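Local structure of acyl-CoA hydrolase (Bacillus cereus, 1Y7U) at residues S18-S24 with V82-V88; V49-A54 with M96-V100; S58-C62 with V123-K127. The protein probably hydrolyses long-chain fatty acyl-CoA thioesters to free fatty acid and coenzyme A, and binds coenzyme A and calcium. All coordinates share one frame; numbering follows the deposited sequence.

Interaction 1: residues S18-S24 with V82-V88; sequences SRVFKTS and VSYESFV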
loop_
_atom_site.group_PDB
_atom_site.type_symbol
_atom_site.label_atom_id
_atom_site.label_comp_id
_atom_site.label_asym_id
_atom_site.label_seq_id
_atom_site.Cartn_x
_atom_site.Cartn_y
_atom_site.Cartn_z
ATOM N N SER A 18 -18.953 14.807 -16.545
ATOM C CA SER A 18 -17.677 14.436 -15.949
ATOM C C SER A 18 -17.654 14.367 -14.433
ATOM O O SER A 18 -16.590 14.231 -13.838
ATOM C CB SER A 18 -16.599 15.415 -16.402
ATOM O OG SER A 18 -16.902 16.716 -15.938
ATOM N N ARG A 19 -18.815 14.464 -13.804
ATOM C CA ARG A 19 -18.875 14.416 -12.350
ATOM C C ARG A 19 -18.331 13.067 -11.839
ATOM O O ARG A 19 -18.573 12.020 -12.440
ATOM C CB ARG A 19 -20.322 14.665 -11.891
ATOM C CG ARG A 19 -20.498 14.826 -10.398
ATOM C CD ARG A 19 -21.852 15.439 -10.035
ATOM N NE ARG A 19 -21.787 16.897 -9.884
ATOM C CZ ARG A 19 -22.031 17.789 -10.849
ATOM N NH1 ARG A 19 -22.374 17.391 -12.068
ATOM N NH2 ARG A 19 -21.917 19.090 -10.598
ATOM N N VAL A 20 -17.571 13.112 -10.744
ATOM C CA VAL A 20 -16.980 11.917 -10.143
ATOM C C VAL A 20 -17.136 11.945 -8.620
ATOM O O VAL A 20 -16.724 12.906 -7.967
ATOM C CB VAL A 20 -15.471 11.825 -10.454
ATOM C CG1 VAL A 20 -14.852 10.690 -9.674
ATOM C CG2 VAL A 20 -15.248 11.610 -11.930
ATOM N N PHE A 21 -17.734 10.904 -8.050
ATOM C CA PHE A 21 -17.899 10.850 -6.604
ATOM C C PHE A 21 -17.026 9.773 -5.995
ATOM O O PHE A 21 -16.829 8.711 -6.580
ATOM C CB PHE A 21 -19.334 10.525 -6.202
ATOM C CG PHE A 21 -20.312 11.604 -6.494
ATOM C CD1 PHE A 21 -21.017 11.612 -7.690
ATOM C CD2 PHE A 21 -20.554 12.604 -5.562
ATOM C CE1 PHE A 21 -21.951 12.600 -7.954
ATOM C CE2 PHE A 21 -21.490 13.602 -5.815
ATOM C CZ PHE A 21 -22.189 13.599 -7.013
ATOM N N LYS A 22 -16.522 10.046 -4.801
ATOM C CA LYS A 22 -15.721 9.069 -4.097
ATOM C C LYS A 22 -15.781 9.325 -2.615
ATOM O O LYS A 22 -15.338 10.367 -2.152
ATOM C CB LYS A 22 -14.269 9.135 -4.535
ATOM C CG LYS A 22 -13.395 8.082 -3.883
ATOM C CD LYS A 22 -11.950 8.409 -4.156
ATOM C CE LYS A 22 -11.035 7.241 -3.889
ATOM N NZ LYS A 22 -9.644 7.634 -4.241
ATOM N N THR A 23 -16.347 8.396 -1.863
ATOM C CA THR A 23 -16.379 8.568 -0.425
ATOM C C THR A 23 -15.550 7.438 0.186
ATOM O O THR A 23 -15.675 6.276 -0.202
ATOM C CB THR A 23 -17.832 8.601 0.122
ATOM O OG1 THR A 23 -17.905 7.879 1.356
ATOM C CG2 THR A 23 -18.799 8.033 -0.890
ATOM N N SER A 24 -14.665 7.797 1.112
ATOM C CA SER A 24 -13.792 6.832 1.752
ATOM C C SER A 24 -13.816 6.910 3.257
ATOM O O SER A 24 -14.337 7.852 3.848
ATOM C CB SER A 24 -12.350 7.031 1.292
ATOM O OG SER A 24 -12.214 6.764 -0.090
ATOM N N VAL A 82 -14.648 10.819 4.606
ATOM C CA VAL A 82 -14.406 11.797 3.545
ATOM C C VAL A 82 -14.981 11.388 2.210
ATOM O O VAL A 82 -14.961 10.223 1.844
ATOM C CB VAL A 82 -12.911 12.050 3.301
ATOM C CG1 VAL A 82 -12.386 13.035 4.284
ATOM C CG2 VAL A 82 -12.144 10.748 3.401
ATOM N N SER A 83 -15.488 12.369 1.482
ATOM C CA SER A 83 -16.042 12.149 0.159
ATOM C C SER A 83 -15.544 13.281 -0.724
ATOM O O SER A 83 -15.441 14.417 -0.282
ATOM C CB SER A 83 -17.572 12.122 0.212
ATOM O OG SER A 83 -18.045 12.876 1.305
ATOM N N TYR A 84 -15.200 12.949 -1.959
ATOM C CA TYR A 84 -14.708 13.927 -2.903
ATOM C C TYR A 84 -15.696 14.011 -4.045
ATOM O O TYR A 84 -16.343 13.022 -4.387
ATOM C CB TYR A 84 -13.351 13.500 -3.467
ATOM C CG TYR A 84 -12.316 13.200 -2.419
ATOM C CD1 TYR A 84 -12.345 12.004 -1.707
ATOM C CD2 TYR A 84 -11.338 14.130 -2.099
ATOM C CE1 TYR A 84 -11.433 11.747 -0.690
ATOM C CE2 TYR A 84 -10.414 13.883 -1.090
ATOM C CZ TYR A 84 -10.473 12.690 -0.387
ATOM O OH TYR A 84 -9.591 12.460 0.636
ATOM N N GLU A 85 -15.839 15.196 -4.618
ATOM C CA GLU A 85 -16.716 15.367 -5.758
ATOM C C GLU A 85 -15.932 16.241 -6.702
ATOM O O GLU A 85 -15.274 17.187 -6.278
ATOM C CB GLU A 85 -18.026 16.056 -5.391
ATOM C CG GLU A 85 -18.929 16.257 -6.603
ATOM C CD GLU A 85 -20.233 16.959 -6.272
ATOM O OE1 GLU A 85 -20.981 17.312 -7.212
ATOM O OE2 GLU A 85 -20.510 17.159 -5.066
ATOM N N SER A 86 -15.980 15.913 -7.982
ATOM C CA SER A 86 -15.251 16.697 -8.947
ATOM C C SER A 86 -15.914 16.663 -10.317
ATOM O O SER A 86 -16.543 15.671 -10.706
ATOM C CB SER A 86 -13.811 16.186 -9.051
ATOM O OG SER A 86 -13.763 14.865 -9.576
ATOM N N PHE A 87 -15.785 17.773 -11.031
ATOM C CA PHE A 87 -16.309 17.887 -12.377
ATOM C C PHE A 87 -15.574 19.017 -13.068
ATOM O O PHE A 87 -15.019 19.902 -12.419
ATOM C CB PHE A 87 -17.818 18.153 -12.377
ATOM C CG PHE A 87 -18.253 19.179 -11.387
ATOM C CD1 PHE A 87 -18.621 18.803 -10.095
ATOM C CD2 PHE A 87 -18.262 20.529 -11.724
ATOM C CE1 PHE A 87 -18.986 19.755 -9.151
ATOM C CE2 PHE A 87 -18.627 21.484 -10.791
ATOM C CZ PHE A 87 -18.987 21.101 -9.503
ATOM N N VAL A 88 -15.546 18.957 -14.388
ATOM C CA VAL A 88 -14.896 19.974 -15.191
ATOM C C VAL A 88 -15.853 21.161 -15.260
ATOM O O VAL A 88 -17.049 20.960 -15.446
ATOM C CB VAL A 88 -14.666 19.429 -16.608
ATOM C CG1 VAL A 88 -14.008 20.469 -17.481
ATOM C CG2 VAL A 88 -13.828 18.177 -16.534
#
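Antiparallel pairing joins Val20, Lys22 and Ser24 to Ser86, Tyr84 and Val82 where strand 20-24, outermost in this chain's sheet, meets strand 82-88. Each of these pairs exchanges two backbone hydrogen bonds. Farther along, Ser18 OG accepts from Val88 N at 3.0 Å while also bonding Ala15 O.

On the face carrying Phe21 and Glu85, Arg19 NE meets Glu85 OE1 at 2.8 Å in a salt bridge, with the oxygen at the guanidinium edge, in its plane, using its anti lone pair. A bend at chi3 (-94°) then lays the guanidinium over the rim of the Phe87 ring, NH2 3.3 Å above the ring plane, in an off-centre cation-pi contact. The same NH2 is salt-bridged to Glu144, a calcium-binding residue. Glu85 runs out fully extended beside Phe21, whose CE2 lies 3.6 Å from its CD.

In this HotDog fold the sheet curls round helix 39-58, and Val20, Lys22, Tyr84 and Ser86 line the side facing it. Val20 rests on Val49, Ile52 and Ser53, while Lys22 NZ reaches Glu45 in a salt bridge. Along its other edge the strand meets a second subunit, Thr23 making backbone hydrogen bonds to it.

Interaction 2: residues V49-A54 with M96-V100; sequences VASISA and MEVFV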
loop_
_atom_site.group_PDB
_atom_site.type_symbol
_atom_site.label_atom_id
_atom_site.label_comp_id
_atom_site.label_asym_id
_atom_site.label_seq_id
_atom_site.Cartn_x
_atom_site.Cartn_y
_atom_site.Cartn_z
ATOM N N VAL A 49 -9.282 11.929 -8.187
ATOM C CA VAL A 49 -10.670 11.980 -8.570
ATOM C C VAL A 49 -10.873 12.990 -9.713
ATOM O O VAL A 49 -11.741 12.820 -10.568
ATOM C CB VAL A 49 -11.503 12.322 -7.319
ATOM C CG1 VAL A 49 -11.846 13.795 -7.287
ATOM C CG2 VAL A 49 -12.720 11.437 -7.256
ATOM N N ALA A 50 -10.046 14.028 -9.738
ATOM C CA ALA A 50 -10.119 15.054 -10.773
ATOM C C ALA A 50 -9.553 14.567 -12.109
ATOM O O ALA A 50 -10.037 14.946 -13.175
ATOM C CB ALA A 50 -9.365 16.273 -10.323
ATOM N N SER A 51 -8.509 13.748 -12.050
ATOM C CA SER A 51 -7.911 13.216 -13.261
ATOM C C SER A 51 -8.937 12.320 -13.947
ATOM O O SER A 51 -8.918 12.160 -15.166
ATOM C CB SER A 51 -6.655 12.405 -12.935
ATOM O OG SER A 51 -6.970 11.099 -12.485
ATOM N N ILE A 52 -9.828 11.727 -13.160
ATOM C CA ILE A 52 -10.856 10.867 -13.725
ATOM C C ILE A 52 -11.867 11.750 -14.440
ATOM O O ILE A 52 -12.313 11.422 -15.535
ATOM C CB ILE A 52 -11.563 10.030 -12.638
ATOM C CG1 ILE A 52 -10.577 9.020 -12.041
ATOM C CG2 ILE A 52 -12.764 9.305 -13.230
ATOM C CD1 ILE A 52 -11.139 8.202 -10.910
ATOM N N SER A 53 -12.223 12.875 -13.826
ATOM C CA SER A 53 -13.164 13.804 -14.447
ATOM C C SER A 53 -12.556 14.292 -15.756
ATOM O O SER A 53 -13.227 14.380 -16.776
ATOM C CB SER A 53 -13.430 15.010 -13.542
ATOM O OG SER A 53 -14.243 14.669 -12.431
ATOM N N ALA A 54 -11.272 14.608 -15.719
ATOM C CA ALA A 54 -10.592 15.085 -16.901
ATOM C C ALA A 54 -10.716 14.093 -18.052
ATOM O O ALA A 54 -11.048 14.479 -19.165
ATOM C CB ALA A 54 -9.127 15.344 -16.588
HETATM N N MSE A 96 -8.394 21.901 -19.243
HETATM C CA MSE A 96 -9.670 21.977 -18.554
HETATM C C MSE A 96 -9.449 22.146 -17.058
HETATM O O MSE A 96 -8.480 21.630 -16.506
HETATM C CB MSE A 96 -10.471 20.713 -18.845
HETATM C CG MSE A 96 -9.626 19.469 -18.785
HETATM SE SE MSE A 96 -10.263 18.064 -19.937
HETATM C CE MSE A 96 -11.967 17.839 -19.117
ATOM N N GLU A 97 -10.324 22.905 -16.410
ATOM C CA GLU A 97 -10.209 23.104 -14.977
ATOM C C GLU A 97 -11.246 22.279 -14.267
ATOM O O GLU A 97 -12.442 22.392 -14.532
ATOM C CB GLU A 97 -10.374 24.562 -14.598
ATOM C CG GLU A 97 -9.147 25.376 -14.861
ATOM C CD GLU A 97 -9.124 26.616 -14.021
ATOM O OE1 GLU A 97 -8.795 26.509 -12.825
ATOM O OE2 GLU A 97 -9.454 27.697 -14.547
ATOM N N VAL A 98 -10.774 21.440 -13.358
ATOM C CA VAL A 98 -11.652 20.567 -12.616
ATOM C C VAL A 98 -11.809 21.061 -11.195
ATOM O O VAL A 98 -10.824 21.269 -10.476
ATOM C CB VAL A 98 -11.098 19.134 -12.600
ATOM C CG1 VAL A 98 -12.092 18.204 -11.929
ATOM C CG2 VAL A 98 -10.800 18.678 -14.024
ATOM N N PHE A 99 -13.057 21.273 -10.804
ATOM C CA PHE A 99 -13.353 21.722 -9.455
ATOM C C PHE A 99 -13.407 20.474 -8.584
ATOM O O PHE A 99 -13.900 19.423 -9.012
ATOM C CB PHE A 99 -14.705 22.432 -9.406
ATOM C CG PHE A 99 -15.121 22.830 -8.029
ATOM C CD1 PHE A 99 -14.457 23.856 -7.358
ATOM C CD2 PHE A 99 -16.135 22.137 -7.363
ATOM C CE1 PHE A 99 -14.799 24.189 -6.034
ATOM C CE2 PHE A 99 -16.484 22.460 -6.041
ATOM C CZ PHE A 99 -15.812 23.486 -5.377
ATOM N N VAL A 100 -12.881 20.578 -7.371
ATOM C CA VAL A 100 -12.892 19.449 -6.463
ATOM C C VAL A 100 -13.386 19.911 -5.117
ATOM O O VAL A 100 -12.942 20.926 -4.584
ATOM C CB VAL A 100 -11.505 18.834 -6.294
ATOM C CG1 VAL A 100 -11.622 17.548 -5.496
ATOM C CG2 VAL A 100 -10.889 18.562 -7.654
#
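Ala50 and Val98 meet at the closest point between helix 49-54 and strand 96-100, their CA atoms 6.0 Å apart. The strand's bumps are the side chains of Met96, Val98 and Val100; the helix answers mainly with Ala50, Ser53 and Ala54, consistent with the close approach. The Ala50 methyl is a low knob set into the dip between two valines, CB lying 3.7 Å from Val98 CG1 and 3.8 Å from Val100 CG2. Val98 in turn pushes its CG1 into the shallow groove between Ala50 and Ser53, 3.8 Å from Ser53 CB. With CG1 anti to the backbone N (chi1 -175°), the other branch, CG2, faces the backbone of the helix and comes near Ala50 O. Val49 adds a looser touch at one end, its CG1 crossing Val100 CG1 at 4.2 Å.

At the other end the longer selenomethionine Met96 reaches along the helix. Its chain bends at chi3 (-61°), bringing CE alongside the helix backbone, 3.5 Å from Ala54 O. Every touching residue is buried, and the side chains that meet are mostly apolar; Ser53 OG hydrogen-bonds Ser18 O and Ser86 OG.

Helix 39-58 thus lies across the inner face of the HotDog sheet: Val49 and Ser53 also lean on Val20 of strand 20-25, and Ala50 and Ala54 on Phe122 of strand 112-125. On the outer face of the sheet, Phe99 packs edge-to-face with Phe119 and touches Leu172 of a third subunit.

Interaction 3: residues S58-C62 with V123-K127; sequences SRKEC and VALSK. With COA (coenzyme A), chain F.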
loop_
_atom_site.group_PDB
_atom_site.type_symbol
_atom_site.label_atom_id
_atom_site.label_comp_id
_atom_site.label_asym_id
_atom_site.label_seq_id
_atom_site.Cartn_x
_atom_site.Cartn_y
_atom_site.Cartn_z
ATOM N N SER A 58 -12.768 14.594 -21.587
ATOM C CA SER A 58 -11.937 14.583 -22.781
ATOM C C SER A 58 -11.837 13.251 -23.507
ATOM O O SER A 58 -11.512 13.220 -24.693
ATOM C CB SER A 58 -10.529 15.014 -22.419
ATOM O OG SER A 58 -9.935 14.002 -21.639
ATOM N N ARG A 59 -12.094 12.155 -22.800
ATOM C CA ARG A 59 -11.986 10.826 -23.391
ATOM C C ARG A 59 -10.565 10.706 -23.935
ATOM O O ARG A 59 -10.309 9.965 -24.879
ATOM C CB ARG A 59 -12.992 10.648 -24.528
ATOM C CG ARG A 59 -14.399 11.111 -24.200
ATOM C CD ARG A 59 -15.330 9.989 -23.759
ATOM N NE ARG A 59 -14.932 9.370 -22.501
ATOM C CZ ARG A 59 -15.780 9.057 -21.523
ATOM N NH1 ARG A 59 -17.076 9.316 -21.653
ATOM N NH2 ARG A 59 -15.335 8.464 -20.422
ATOM N N LYS A 60 -9.650 11.467 -23.340
ATOM C CA LYS A 60 -8.242 11.450 -23.731
ATOM C C LYS A 60 -7.411 11.122 -22.501
ATOM O O LYS A 60 -7.914 11.152 -21.377
ATOM C CB LYS A 60 -7.791 12.813 -24.266
ATOM C CG LYS A 60 -8.422 13.227 -25.568
ATOM C CD LYS A 60 -7.945 12.369 -26.722
ATOM C CE LYS A 60 -8.708 12.726 -27.992
ATOM N NZ LYS A 60 -8.280 11.924 -29.176
ATOM N N GLU A 61 -6.141 10.805 -22.721
ATOM C CA GLU A 61 -5.237 10.499 -21.627
ATOM C C GLU A 61 -4.741 11.853 -21.131
ATOM O O GLU A 61 -4.014 12.544 -21.837
ATOM C CB GLU A 61 -4.065 9.652 -22.128
ATOM C CG GLU A 61 -4.160 9.262 -23.598
ATOM C CD GLU A 61 -3.066 8.299 -24.026
ATOM O OE1 GLU A 61 -2.989 7.197 -23.448
ATOM O OE2 GLU A 61 -2.287 8.643 -24.939
ATOM N N CYS A 62 -5.131 12.233 -19.919
ATOM C CA CYS A 62 -4.728 13.526 -19.388
ATOM C C CYS A 62 -3.566 13.536 -18.414
ATOM O O CYS A 62 -3.182 12.514 -17.854
ATOM C CB CYS A 62 -5.925 14.211 -18.752
ATOM S SG CYS A 62 -7.205 14.558 -19.959
ATOM N N VAL A 123 -4.306 18.822 -18.835
ATOM C CA VAL A 123 -4.088 19.046 -20.262
ATOM C C VAL A 123 -4.166 17.714 -20.993
ATOM O O VAL A 123 -3.440 16.772 -20.666
ATOM C CB VAL A 123 -2.698 19.656 -20.551
ATOM C CG1 VAL A 123 -2.454 19.699 -22.058
ATOM C CG2 VAL A 123 -2.607 21.048 -19.961
ATOM N N ALA A 124 -5.044 17.640 -21.986
ATOM C CA ALA A 124 -5.203 16.413 -22.758
ATOM C C ALA A 124 -4.038 16.271 -23.727
ATOM O O ALA A 124 -3.700 17.209 -24.445
ATOM C CB ALA A 124 -6.524 16.441 -23.515
ATOM N N LEU A 125 -3.418 15.101 -23.742
ATOM C CA LEU A 125 -2.290 14.878 -24.628
ATOM C C LEU A 125 -2.466 13.729 -25.615
ATOM O O LEU A 125 -3.178 12.756 -25.356
ATOM C CB LEU A 125 -1.022 14.661 -23.806
ATOM C CG LEU A 125 -0.569 15.875 -22.993
ATOM C CD1 LEU A 125 0.831 15.645 -22.432
ATOM C CD2 LEU A 125 -0.569 17.098 -23.892
ATOM N N SER A 126 -1.815 13.865 -26.764
ATOM C CA SER A 126 -1.864 12.845 -27.797
ATOM C C SER A 126 -0.798 11.825 -27.440
ATOM O O SER A 126 0.088 12.103 -26.625
ATOM C CB SER A 126 -1.546 13.454 -29.160
ATOM O OG SER A 126 -0.212 13.940 -29.205
ATOM N N LYS A 127 -0.874 10.652 -28.058
ATOM C CA LYS A 127 0.092 9.596 -27.789
ATOM C C LYS A 127 1.544 10.061 -27.897
ATOM O O LYS A 127 2.449 9.357 -27.458
ATOM C CB LYS A 127 -0.160 8.410 -28.716
ATOM C CG LYS A 127 -1.592 7.911 -28.654
ATOM C CD LYS A 127 -1.777 6.614 -29.426
ATOM C CE LYS A 127 -1.289 5.413 -28.625
ATOM N NZ LYS A 127 -2.101 5.207 -27.392
HETATM N N1A COA F . -1.180 25.884 -15.195
HETATM C C2A COA F . -2.380 25.821 -15.814
HETATM N N3A COA F . -2.448 25.538 -17.142
HETATM C C4A COA F . -1.347 25.325 -17.833
HETATM C C5A COA F . -0.146 25.346 -17.217
HETATM C C6A COA F . -0.038 25.628 -15.871
HETATM N N6A COA F . 1.054 25.362 -15.158
HETATM N N7A COA F . 0.748 25.098 -18.136
HETATM C C8A COA F . 0.153 24.890 -19.284
HETATM N N9A COA F . -1.148 25.050 -19.129
HETATM C C1B COA F . -2.133 24.808 -20.187
HETATM C C2B COA F . -2.692 26.041 -20.848
HETATM O O2B COA F . -3.900 26.336 -20.205
HETATM C C3B COA F . -2.946 25.659 -22.289
HETATM O O3B COA F . -4.313 25.625 -22.353
HETATM P P3B COA F . -5.265 25.868 -23.511
HETATM O O7A COA F . -6.475 25.331 -23.100
HETATM O O8A COA F . -5.002 25.338 -24.772
HETATM O O9A COA F . -5.515 27.218 -23.651
HETATM C C4B COA F . -2.413 24.257 -22.330
HETATM O O4B COA F . -1.526 24.189 -21.271
HETATM C C5B COA F . -1.644 23.903 -23.560
HETATM O O5B COA F . -0.280 24.116 -23.317
HETATM P P1A COA F . 0.820 24.270 -24.460
HETATM O O1A COA F . 1.460 25.588 -24.432
HETATM O O2A COA F . 0.232 24.089 -25.784
HETATM O O3A COA F . 1.985 23.236 -24.174
HETATM P P2A COA F . 2.742 22.901 -22.820
HETATM O O4A COA F . 3.120 24.083 -22.035
HETATM O O5A COA F . 3.921 22.177 -23.220
HETATM O O6A COA F . 1.798 21.950 -21.974
HETATM C CBP COA F . 2.752 21.169 -19.845
HETATM C CCP COA F . 2.171 20.824 -21.210
HETATM C CDP COA F . 3.472 22.493 -19.821
HETATM C CEP COA F . 1.644 21.244 -18.828
HETATM C CAP COA F . 3.929 20.234 -19.565
HETATM O OAP COA F . 5.147 20.938 -19.570
HETATM C C9P COA F . 3.872 18.966 -18.782
HETATM O O9P COA F . 3.821 17.766 -19.458
HETATM N N8P COA F . 3.873 19.018 -17.488
HETATM C C7P COA F . 3.148 18.079 -16.697
HETATM C C6P COA F . 3.184 16.636 -17.160
HETATM C C5P COA F . 3.010 15.654 -16.047
HETATM O O5P COA F . 3.470 14.498 -16.149
HETATM N N4P COA F . 2.367 16.085 -14.995
HETATM C C3P COA F . 2.576 15.497 -13.725
HETATM C C2P COA F . 3.864 16.014 -13.157
HETATM S S1P COA F . 5.088 14.753 -13.094
HETATM O O HOH W 1 -1.215 5.885 -24.554
#
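Cys62 and Ala124 form the close part of this contact, an antiparallel non-hydrogen-bonded pair with CA atoms 4.5 Å apart, between strand 61-71 and strand 112-125. Cys62 SG, anti to its own carbonyl carbon (chi1 -63°), lies over the neighbouring strand 3.9 Å from Ala124 CA. The Ala124 methyl is covered from a second direction by Lys60, whose CB comes within 3.9 Å before the rest of that chain leads away. Ser58, at the end of helix 39-58, closes in beside them, its OG bonded back to Ala54 O. Next to the Cys62-Ala124 pair, Leu125 N donates to Glu61 O over a rather long 3.2 Å, tilted from the carbonyl plane.

Toward Lys127 the chemistry turns to charge and water. Glu61 and Lys127 cross without forming a salt bridge, OE2 standing 4.2 Å from NZ. A water joins them instead, donating to Glu61 OE1, at a distance too short to be certain, and accepting from Lys127 NZ at 3.0 Å. Lys127 curls at chi3 and chi4 to reach it, making a water-mediated link on the exposed side rather than a packed one.

On the side away from 58-62, Val123 belongs to the coenzyme A pocket. Its CG2 touches the ribose, 3.6 Å from O4B, next to Thr94 and Ser95. Thr64, Thr94 and Ser95 of this chain, with Asp71 and Phe72 of a third subunit, hydrogen-bond the coenzyme A, so the strand end lines an intersubunit coenzyme A site of an ACOT-type HotDog thioesterase.

Overall arrangement
All three contacts reach the same antiparallel sheet; helix 39-58 supplies one side of interaction 2, backs interaction 1 and ends in interaction 3. Interaction 2 is the core, entirely buried and mostly apolar, apart from the Met96 methyl against a helix carbonyl; interaction 1 is partly buried, with charged groups on both faces, one of them against the helix; interaction 3 lies farthest from the chain centre and is partly open to water. Between interactions 1 and 2, Phe87 O probably accepts from Phe99 N, and Val88 packs on Met96, while Met96 SE against Ser58 CB joins 2 to 3. Interactions 1 and 3 do not touch: one lies near calcium-binding Glu144, the other at coenzyme A.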